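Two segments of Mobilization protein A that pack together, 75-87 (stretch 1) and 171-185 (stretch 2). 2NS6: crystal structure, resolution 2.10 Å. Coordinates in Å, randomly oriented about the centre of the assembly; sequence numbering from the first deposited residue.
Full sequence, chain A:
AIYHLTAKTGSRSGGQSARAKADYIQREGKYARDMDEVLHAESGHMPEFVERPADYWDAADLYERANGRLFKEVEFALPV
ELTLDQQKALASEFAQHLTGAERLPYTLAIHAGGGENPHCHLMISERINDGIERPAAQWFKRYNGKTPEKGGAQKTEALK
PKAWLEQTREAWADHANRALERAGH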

ATOM      1  N   GLU A  75       6.892  -4.797  -2.700  1.00 17.87           N
ATOM      2  CA  GLU A  75       6.727  -6.251  -2.637  1.00 19.17           C
ATOM      3  C   GLU A  75       7.780  -6.874  -1.735  1.00 19.37           C
ATOM      4  O   GLU A  75       8.973  -6.594  -1.873  1.00 18.33           O
ATOM      5  CB  GLU A  75       6.832  -6.886  -4.026  1.00 20.92           C
ATOM      6  CG  GLU A  75       6.323  -8.327  -4.051  1.00 24.16           C
ATOM      7  CD  GLU A  75       6.360  -8.953  -5.435  1.00 27.59           C
ATOM      8  OE1 GLU A  75       6.059  -8.249  -6.421  1.00 28.54           O
ATOM      9  OE2 GLU A  75       6.671 -10.159  -5.529  1.00 31.07           O
ATOM     10  N   PHE A  76       7.341  -7.723  -0.814  1.00 18.24           N
ATOM     11  CA  PHE A  76       8.274  -8.371   0.099  1.00 18.11           C
ATOM     12  C   PHE A  76       7.862  -9.797   0.450  1.00 16.80           C
ATOM     13  O   PHE A  76       6.682 -10.092   0.619  1.00 15.51           O
ATOM     14  CB  PHE A  76       8.437  -7.534   1.376  1.00 17.51           C
ATOM     15  CG  PHE A  76       7.144  -7.025   1.958  1.00 19.46           C
ATOM     16  CD1 PHE A  76       6.477  -5.946   1.381  1.00 19.32           C
ATOM     17  CD2 PHE A  76       6.585  -7.633   3.074  1.00 19.09           C
ATOM     18  CE1 PHE A  76       5.279  -5.480   1.916  1.00 19.07           C
ATOM     19  CE2 PHE A  76       5.386  -7.172   3.617  1.00 20.86           C
ATOM     20  CZ  PHE A  76       4.730  -6.098   3.032  1.00 18.74           C
ATOM     21  N   ALA A  77       8.847 -10.686   0.539  1.00 15.94           N
ATOM     22  CA  ALA A  77       8.590 -12.079   0.873  1.00 15.80           C
ATOM     23  C   ALA A  77       8.278 -12.194   2.362  1.00 16.80           C
ATOM     24  O   ALA A  77       8.788 -11.414   3.170  1.00 18.79           O
ATOM     25  CB  ALA A  77       9.816 -12.936   0.523  1.00 16.65           C
ATOM     26  N   LEU A  78       7.442 -13.165   2.715  1.00 16.87           N
ATOM     27  CA  LEU A  78       7.053 -13.402   4.110  1.00 17.48           C
ATOM     28  C   LEU A  78       7.708 -14.686   4.646  1.00 17.27           C
ATOM     29  O   LEU A  78       7.851 -15.664   3.918  1.00 15.66           O
ATOM     30  CB  LEU A  78       5.527 -13.528   4.211  1.00 15.50           C
ATOM     31  CG  LEU A  78       4.696 -12.271   3.920  1.00 18.30           C
ATOM     32  CD1 LEU A  78       3.232 -12.639   3.791  1.00 13.64           C
ATOM     33  CD2 LEU A  78       4.900 -11.247   5.042  1.00 20.12           C
ATOM     34  N   PRO A  79       8.120 -14.695   5.927  1.00 19.09           N
ATOM     35  CA  PRO A  79       8.750 -15.895   6.494  1.00 19.10           C
ATOM     36  C   PRO A  79       7.790 -17.086   6.449  1.00 21.31           C
ATOM     37  O   PRO A  79       6.656 -16.992   6.934  1.00 20.96           O
ATOM     38  CB  PRO A  79       9.070 -15.472   7.926  1.00 20.79           C
ATOM     39  CG  PRO A  79       9.280 -13.991   7.809  1.00 21.24           C
ATOM     40  CD  PRO A  79       8.151 -13.582   6.892  1.00 19.45           C
ATOM     41  N   VAL A  80       8.235 -18.204   5.871  1.00 21.27           N
ATOM     42  CA  VAL A  80       7.387 -19.395   5.768  1.00 22.88           C
ATOM     43  C   VAL A  80       7.092 -20.095   7.087  1.00 21.48           C
ATOM     44  O   VAL A  80       6.088 -20.796   7.201  1.00 20.76           O
ATOM     45  CB  VAL A  80       7.993 -20.462   4.817  1.00 24.88           C
ATOM     46  CG1 VAL A  80       7.641 -20.142   3.369  1.00 27.08           C
ATOM     47  CG2 VAL A  80       9.498 -20.526   4.996  1.00 26.09           C
ATOM     48  N   GLU A  81       7.963 -19.910   8.075  1.00 20.97           N
ATOM     49  CA  GLU A  81       7.784 -20.546   9.379  1.00 21.72           C
ATOM     50  C   GLU A  81       6.591 -19.965  10.131  1.00 21.84           C
ATOM     51  O   GLU A  81       5.935 -20.656  10.907  1.00 20.00           O
ATOM     52  CB  GLU A  81       9.039 -20.364  10.241  1.00 24.73           C
ATOM     53  CG  GLU A  81      10.363 -20.728   9.567  1.00 28.32           C
ATOM     54  CD  GLU A  81      11.196 -19.502   9.207  1.00 31.64           C
ATOM     55  OE1 GLU A  81      10.745 -18.690   8.366  1.00 32.44           O
ATOM     56  OE2 GLU A  81      12.301 -19.341   9.773  1.00 32.68           O
ATOM     57  N   LEU A  82       6.330 -18.681   9.906  1.00 22.06           N
ATOM     58  CA  LEU A  82       5.237 -17.978  10.569  1.00 21.52           C
ATOM     59  C   LEU A  82       3.863 -18.524  10.179  1.00 20.38           C
ATOM     60  O   LEU A  82       3.669 -19.001   9.064  1.00 20.31           O
ATOM     61  CB  LEU A  82       5.329 -16.475  10.245  1.00 20.34           C
ATOM     62  CG  LEU A  82       5.836 -15.480  11.305  1.00 21.44           C
ATOM     63  CD1 LEU A  82       6.962 -16.063  12.130  1.00 20.21           C
ATOM     64  CD2 LEU A  82       6.276 -14.193  10.611  1.00 16.19           C
ATOM     65  N   THR A  83       2.915 -18.482  11.109  1.00 20.11           N
ATOM     66  CA  THR A  83       1.571 -18.950  10.808  1.00 19.32           C
ATOM     67  C   THR A  83       0.894 -17.828  10.038  1.00 19.58           C
ATOM     68  O   THR A  83       1.409 -16.711   9.983  1.00 19.05           O
ATOM     69  CB  THR A  83       0.747 -19.223  12.085  1.00 21.21           C
ATOM     70  OG1 THR A  83       0.484 -17.984  12.761  1.00 18.77           O
ATOM     71  CG2 THR A  83       1.505 -20.160  13.017  1.00 20.28           C
ATOM     72  N   LEU A  84      -0.258 -18.120   9.448  1.00 20.58           N
ATOM     73  CA  LEU A  84      -0.973 -17.113   8.683  1.00 21.39           C
ATOM     74  C   LEU A  84      -1.324 -15.900   9.550  1.00 22.04           C
ATOM     75  O   LEU A  84      -1.145 -14.757   9.119  1.00 22.74           O
ATOM     76  CB  LEU A  84      -2.233 -17.717   8.059  1.00 21.28           C
ATOM     77  CG  LEU A  84      -3.176 -16.730   7.365  1.00 22.71           C
ATOM     78  CD1 LEU A  84      -2.417 -15.965   6.287  1.00 22.35           C
ATOM     79  CD2 LEU A  84      -4.360 -17.472   6.771  1.00 22.41           C
ATOM     80  N   ASP A  85      -1.810 -16.134  10.766  1.00 21.23           N
ATOM     81  CA  ASP A  85      -2.150 -15.020  11.652  1.00 21.48           C
ATOM     82  C   ASP A  85      -0.915 -14.170  11.936  1.00 20.52           C
ATOM     83  O   ASP A  85      -0.989 -12.939  11.969  1.00 19.66           O
ATOM     84  CB  ASP A  85      -2.732 -15.525  12.976  1.00 23.95           C
ATOM     85  CG  ASP A  85      -4.081 -16.189  12.805  1.00 27.80           C
ATOM     86  OD1 ASP A  85      -4.737 -15.947  11.766  1.00 27.85           O
ATOM     87  OD2 ASP A  85      -4.492 -16.950  13.716  1.00 32.36           O
ATOM     88  N   GLN A  86       0.216 -14.833  12.157  1.00 17.66           N
ATOM     89  CA  GLN A  86       1.462 -14.131  12.418  1.00 18.08           C
ATOM     90  C   GLN A  86       1.904 -13.363  11.165  1.00 17.30           C
ATOM     91  O   GLN A  86       2.458 -12.269  11.264  1.00 17.32           O
ATOM     92  CB  GLN A  86       2.544 -15.123  12.880  1.00 19.14           C
ATOM     93  CG  GLN A  86       2.320 -15.617  14.326  1.00 22.32           C
ATOM     94  CD  GLN A  86       3.200 -16.800  14.726  1.00 24.50           C
ATOM     95  OE1 GLN A  86       3.269 -17.158  15.908  1.00 27.49           O
ATOM     96  NE2 GLN A  86       3.864 -17.418  13.749  1.00 19.40           N
ATOM     97  N   GLN A  87       1.640 -13.922   9.987  1.00 15.13           N
ATOM     98  CA  GLN A  87       2.006 -13.237   8.758  1.00 15.27           C
ATOM     99  C   GLN A  87       1.098 -12.014   8.589  1.00 15.63           C
ATOM    100  O   GLN A  87       1.560 -10.940   8.188  1.00 13.95           O
ATOM    101  CB  GLN A  87       1.882 -14.185   7.565  1.00 15.30           C
ATOM    102  CG  GLN A  87       2.965 -15.262   7.550  1.00 17.56           C
ATOM    103  CD  GLN A  87       2.797 -16.268   6.428  1.00 16.71           C
ATOM    104  OE1 GLN A  87       3.651 -17.126   6.222  1.00 19.85           O
ATOM    105  NE2 GLN A  87       1.697 -16.168   5.702  1.00 15.34           N
ATOM    106  N   ALA A 171      14.263  -1.798   7.596  1.00 26.93           N
ATOM    107  CA  ALA A 171      13.073  -1.731   8.434  1.00 25.96           C
ATOM    108  C   ALA A 171      12.310  -3.048   8.333  1.00 24.12           C
ATOM    109  O   ALA A 171      11.886  -3.609   9.346  1.00 24.18           O
ATOM    110  CB  ALA A 171      12.193  -0.565   8.003  1.00 27.42           C
ATOM    111  N   TRP A 172      12.143  -3.551   7.114  1.00 23.60           N
ATOM    112  CA  TRP A 172      11.435  -4.812   6.913  1.00 22.77           C
ATOM    113  C   TRP A 172      12.155  -5.929   7.663  1.00 24.06           C
ATOM    114  O   TRP A 172      11.518  -6.742   8.340  1.00 24.01           O
ATOM    115  CB  TRP A 172      11.352  -5.153   5.420  1.00 21.30           C
ATOM    116  CG  TRP A 172      10.788  -6.529   5.127  1.00 19.72           C
ATOM    117  CD1 TRP A 172      11.355  -7.486   4.340  1.00 21.18           C
ATOM    118  CD2 TRP A 172       9.573  -7.103   5.637  1.00 19.57           C
ATOM    119  NE1 TRP A 172      10.580  -8.622   4.331  1.00 20.69           N
ATOM    120  CE2 TRP A 172       9.480  -8.417   5.120  1.00 19.58           C
ATOM    121  CE3 TRP A 172       8.559  -6.638   6.484  1.00 19.11           C
ATOM    122  CZ2 TRP A 172       8.411  -9.275   5.417  1.00 20.57           C
ATOM    123  CZ3 TRP A 172       7.491  -7.493   6.784  1.00 21.15           C
ATOM    124  CH2 TRP A 172       7.429  -8.798   6.249  1.00 20.17           C
ATOM    125  N   ALA A 173      13.482  -5.954   7.550  1.00 23.72           N
ATOM    126  CA  ALA A 173      14.298  -6.970   8.219  1.00 24.28           C
ATOM    127  C   ALA A 173      14.054  -6.963   9.728  1.00 24.02           C
ATOM    128  O   ALA A 173      13.782  -8.001  10.327  1.00 24.36           O
ATOM    129  CB  ALA A 173      15.775  -6.721   7.929  1.00 25.09           C
ATOM    130  N   ASP A 174      14.165  -5.781  10.326  1.00 23.43           N
ATOM    131  CA  ASP A 174      13.955  -5.583  11.757  1.00 22.99           C
ATOM    132  C   ASP A 174      12.562  -6.076  12.158  1.00 23.26           C
ATOM    133  O   ASP A 174      12.372  -6.619  13.248  1.00 21.82           O
ATOM    134  CB  ASP A 174      14.127  -4.088  12.081  1.00 24.89           C
ATOM    135  CG  ASP A 174      13.758  -3.728  13.523  1.00 27.93           C
ATOM    136  OD1 ASP A 174      14.349  -4.297  14.467  1.00 28.16           O
ATOM    137  OD2 ASP A 174      12.878  -2.853  13.702  1.00 26.21           O
ATOM    138  N   HIS A 175      11.593  -5.899  11.262  1.00 21.46           N
ATOM    139  CA  HIS A 175      10.221  -6.324  11.521  1.00 21.21           C
ATOM    140  C   HIS A 175      10.075  -7.839  11.415  1.00 21.09           C
ATOM    141  O   HIS A 175       9.578  -8.482  12.339  1.00 20.57           O
ATOM    142  CB  HIS A 175       9.265  -5.619  10.546  1.00 22.04           C
ATOM    143  CG  HIS A 175       8.874  -4.242  10.984  1.00 20.56           C
ATOM    144  ND1 HIS A 175       7.720  -3.989  11.694  1.00 23.14           N
ATOM    145  CD2 HIS A 175       9.519  -3.055  10.877  1.00 19.29           C
ATOM    146  CE1 HIS A 175       7.669  -2.705  12.007  1.00 20.04           C
ATOM    147  NE2 HIS A 175       8.748  -2.118  11.522  1.00 22.56           N
ATOM    148  N   ALA A 176      10.505  -8.410  10.296  1.00 20.68           N
ATOM    149  CA  ALA A 176      10.417  -9.858  10.121  1.00 22.98           C
ATOM    150  C   ALA A 176      11.197 -10.565  11.238  1.00 22.71           C
ATOM    151  O   ALA A 176      10.673 -11.465  11.882  1.00 23.69           O
ATOM    152  CB  ALA A 176      10.968 -10.261   8.752  1.00 22.47           C
ATOM    153  N   ASN A 177      12.436 -10.143  11.472  1.00 22.88           N
ATOM    154  CA  ASN A 177      13.261 -10.747  12.511  1.00 24.43           C
ATOM    155  C   ASN A 177      12.563 -10.713  13.867  1.00 25.25           C
ATOM    156  O   ASN A 177      12.429 -11.739  14.537  1.00 25.24           O
ATOM    157  CB  ASN A 177      14.606 -10.024  12.598  1.00 25.35           C
ATOM    158  CG  ASN A 177      15.477 -10.269  11.378  1.00 27.36           C
ATOM    159  OD1 ASN A 177      16.404  -9.512  11.095  1.00 27.68           O
ATOM    160  ND2 ASN A 177      15.179 -11.339  10.650  1.00 28.72           N
ATOM    161  N   ARG A 178      12.111  -9.530  14.267  1.00 25.76           N
ATOM    162  CA  ARG A 178      11.419  -9.380  15.541  1.00 26.82           C
ATOM    163  C   ARG A 178      10.256 -10.372  15.636  1.00 26.33           C
ATOM    164  O   ARG A 178      10.108 -11.068  16.639  1.00 25.76           O
ATOM    165  CB  ARG A 178      10.889  -7.947  15.684  1.00 29.45           C
ATOM    166  CG  ARG A 178      10.225  -7.670  17.020  1.00 33.52           C
ATOM    167  CD  ARG A 178       9.020  -6.744  16.880  1.00 37.58           C
ATOM    168  NE  ARG A 178       7.961  -7.344  16.066  1.00 39.35           N
ATOM    169  CZ  ARG A 178       7.857  -7.215  14.744  1.00 37.34           C
ATOM    170  NH1 ARG A 178       6.865  -7.804  14.092  1.00 34.92           N
ATOM    171  NH2 ARG A 178       8.733  -6.481  14.077  1.00 37.98           N
ATOM    172  N   ALA A 179       9.438 -10.439  14.591  1.00 23.94           N
ATOM    173  CA  ALA A 179       8.283 -11.336  14.570  1.00 24.62           C
ATOM    174  C   ALA A 179       8.684 -12.797  14.702  1.00 25.45           C
ATOM    175  O   ALA A 179       7.973 -13.598  15.314  1.00 24.79           O
ATOM    176  CB  ALA A 179       7.497 -11.142  13.276  1.00 25.69           C
ATOM    177  N   LEU A 180       9.819 -13.141  14.106  1.00 25.71           N
ATOM    178  CA  LEU A 180      10.323 -14.507  14.147  1.00 25.58           C
ATOM    179  C   LEU A 180      10.708 -14.939  15.555  1.00 26.10           C
ATOM    180  O   LEU A 180      10.276 -15.995  16.019  1.00 26.05           O
ATOM    181  CB  LEU A 180      11.526 -14.652  13.213  1.00 23.45           C
ATOM    182  CG  LEU A 180      11.171 -14.830  11.736  1.00 21.86           C
ATOM    183  CD1 LEU A 180      12.427 -14.769  10.859  1.00 21.24           C
ATOM    184  CD2 LEU A 180      10.465 -16.162  11.573  1.00 18.01           C
ATOM    185  N   GLU A 181      11.503 -14.127  16.242  1.00 28.47           N
ATOM    186  CA  GLU A 181      11.924 -14.505  17.582  1.00 31.60           C
ATOM    187  C   GLU A 181      10.778 -14.596  18.583  1.00 32.00           C
ATOM    188  O   GLU A 181      10.721 -15.545  19.366  1.00 32.10           O
ATOM    189  CB  GLU A 181      13.019 -13.572  18.112  1.00 34.00           C
ATOM    190  CG  GLU A 181      12.601 -12.153  18.387  1.00 39.09           C
ATOM    191  CD  GLU A 181      13.608 -11.422  19.274  1.00 43.36           C
ATOM    192  OE1 GLU A 181      13.826 -11.873  20.425  1.00 45.37           O
ATOM    193  OE2 GLU A 181      14.178 -10.399  18.825  1.00 43.65           O
ATOM    194  N   ARG A 182       9.852 -13.642  18.569  1.00 33.22           N
ATOM    195  CA  ARG A 182       8.753 -13.740  19.524  1.00 33.91           C
ATOM    196  C   ARG A 182       7.766 -14.823  19.110  1.00 32.40           C
ATOM    197  O   ARG A 182       6.771 -15.066  19.790  1.00 34.80           O
ATOM    198  CB  ARG A 182       8.032 -12.405  19.697  1.00 34.83           C
ATOM    199  CG  ARG A 182       7.074 -12.043  18.603  1.00 35.00           C
ATOM    200  CD  ARG A 182       6.012 -11.117  19.163  1.00 35.52           C
ATOM    201  NE  ARG A 182       5.488 -10.248  18.124  1.00 36.63           N
ATOM    202  CZ  ARG A 182       6.194  -9.283  17.548  1.00 34.85           C
ATOM    203  NH1 ARG A 182       7.448  -9.068  17.922  1.00 37.49           N
ATOM    204  NH2 ARG A 182       5.653  -8.542  16.591  1.00 34.67           N
ATOM    205  N   ALA A 183       8.044 -15.475  17.987  1.00 31.90           N
ATOM    206  CA  ALA A 183       7.191 -16.563  17.520  1.00 31.41           C
ATOM    207  C   ALA A 183       7.876 -17.885  17.879  1.00 30.21           C
ATOM    208  O   ALA A 183       7.379 -18.964  17.547  1.00 30.62           O
ATOM    209  CB  ALA A 183       6.980 -16.469  16.005  1.00 30.80           C
ATOM    210  N   GLY A 184       9.022 -17.787  18.547  1.00 30.97           N
ATOM    211  CA  GLY A 184       9.760 -18.974  18.955  1.00 33.00           C
ATOM    212  C   GLY A 184      10.945 -19.279  18.061  1.00 34.40           C
ATOM    213  O   GLY A 184      12.003 -19.708  18.526  1.00 36.28           O
ATOM    214  N   HIS A 185      10.760 -19.046  16.768  1.00 34.64           N
ATOM    215  CA  HIS A 185      11.784 -19.291  15.761  1.00 34.36           C
ATOM    216  C   HIS A 185      13.050 -18.472  15.981  1.00 36.28           C
ATOM    217  O   HIS A 185      13.184 -17.868  17.068  1.00 39.64           O
ATOM    218  CB  HIS A 185      11.193 -19.004  14.380  1.00 32.07           C
ATOM    219  CG  HIS A 185       9.906 -19.721  14.130  1.00 30.06           C
ATOM    220  ND1 HIS A 185       9.837 -21.092  13.975  1.00 29.06           N
ATOM    221  CD2 HIS A 185       8.627 -19.277  14.086  1.00 28.93           C
ATOM    222  CE1 HIS A 185       8.576 -21.456  13.851  1.00 27.34           C
ATOM    223  NE2 HIS A 185       7.819 -20.374  13.916  1.00 26.87           N
ATOM    224  OXT HIS A 185      13.904 -18.457  15.070  1.00 35.28           O
TER

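No hydrogen bond links these two stretches; they are held by the packing of side chains, which buries 517 Å² counted over both. The helix of stretch 2 offers Trp172, Ala176, Ala179 and Leu180 to the strand end and following loop of stretch 1.

Trp172, with chi1 at 173° (t), carries its indole toward stretch 1 and gives up more area, 92 Å², than any other residue here. Phe76 meets it with chi1 at 45° (p), a setting that brings the edge of the phenyl ring to the indole face: the planes lie at 60°, and Phe76 CD2 is 3.4 Å from Trp172 CZ2. Phe76 CB also sits over the five-membered ring, 4.0 Å from its centroid. The indole edge is used as well, with Ala77 O 3.1 Å from Trp172 CZ2 and Leu78 CD2 3.7 Å from Trp172 CH2. Leu78 points its CA-to-CB bond away, yet its m,t conformation returns a methyl to the contact.

One turn further along the helix, the small Ala176 lets the chain of Pro79 come close, their CA atoms 7.2 Å apart and Pro79 CG 4.2 Å from Ala176 CB. Leu82 and Leu180 both start sideways, but their ends converge, Leu82 CD1 lying 3.5 Å from Leu180 CD2. Leu82 has chi1 at -105°, between wells, and in this conformation CD1 also lies 3.9 Å from Ala183 CB while CD2 is 4.2 Å from Ala179 CB. Short alanines leave room for the branched leucine.

At the exposed end, Gly184 adopts positive phi, where a CB would jam against the preceding carbonyl. Beyond it, His185 (chi1 -52°, m) lays its imidazole face against the aliphatic base of Glu81, whose CB is 3.8 Å from the His185 CE1 atom and almost directly above the ring centre.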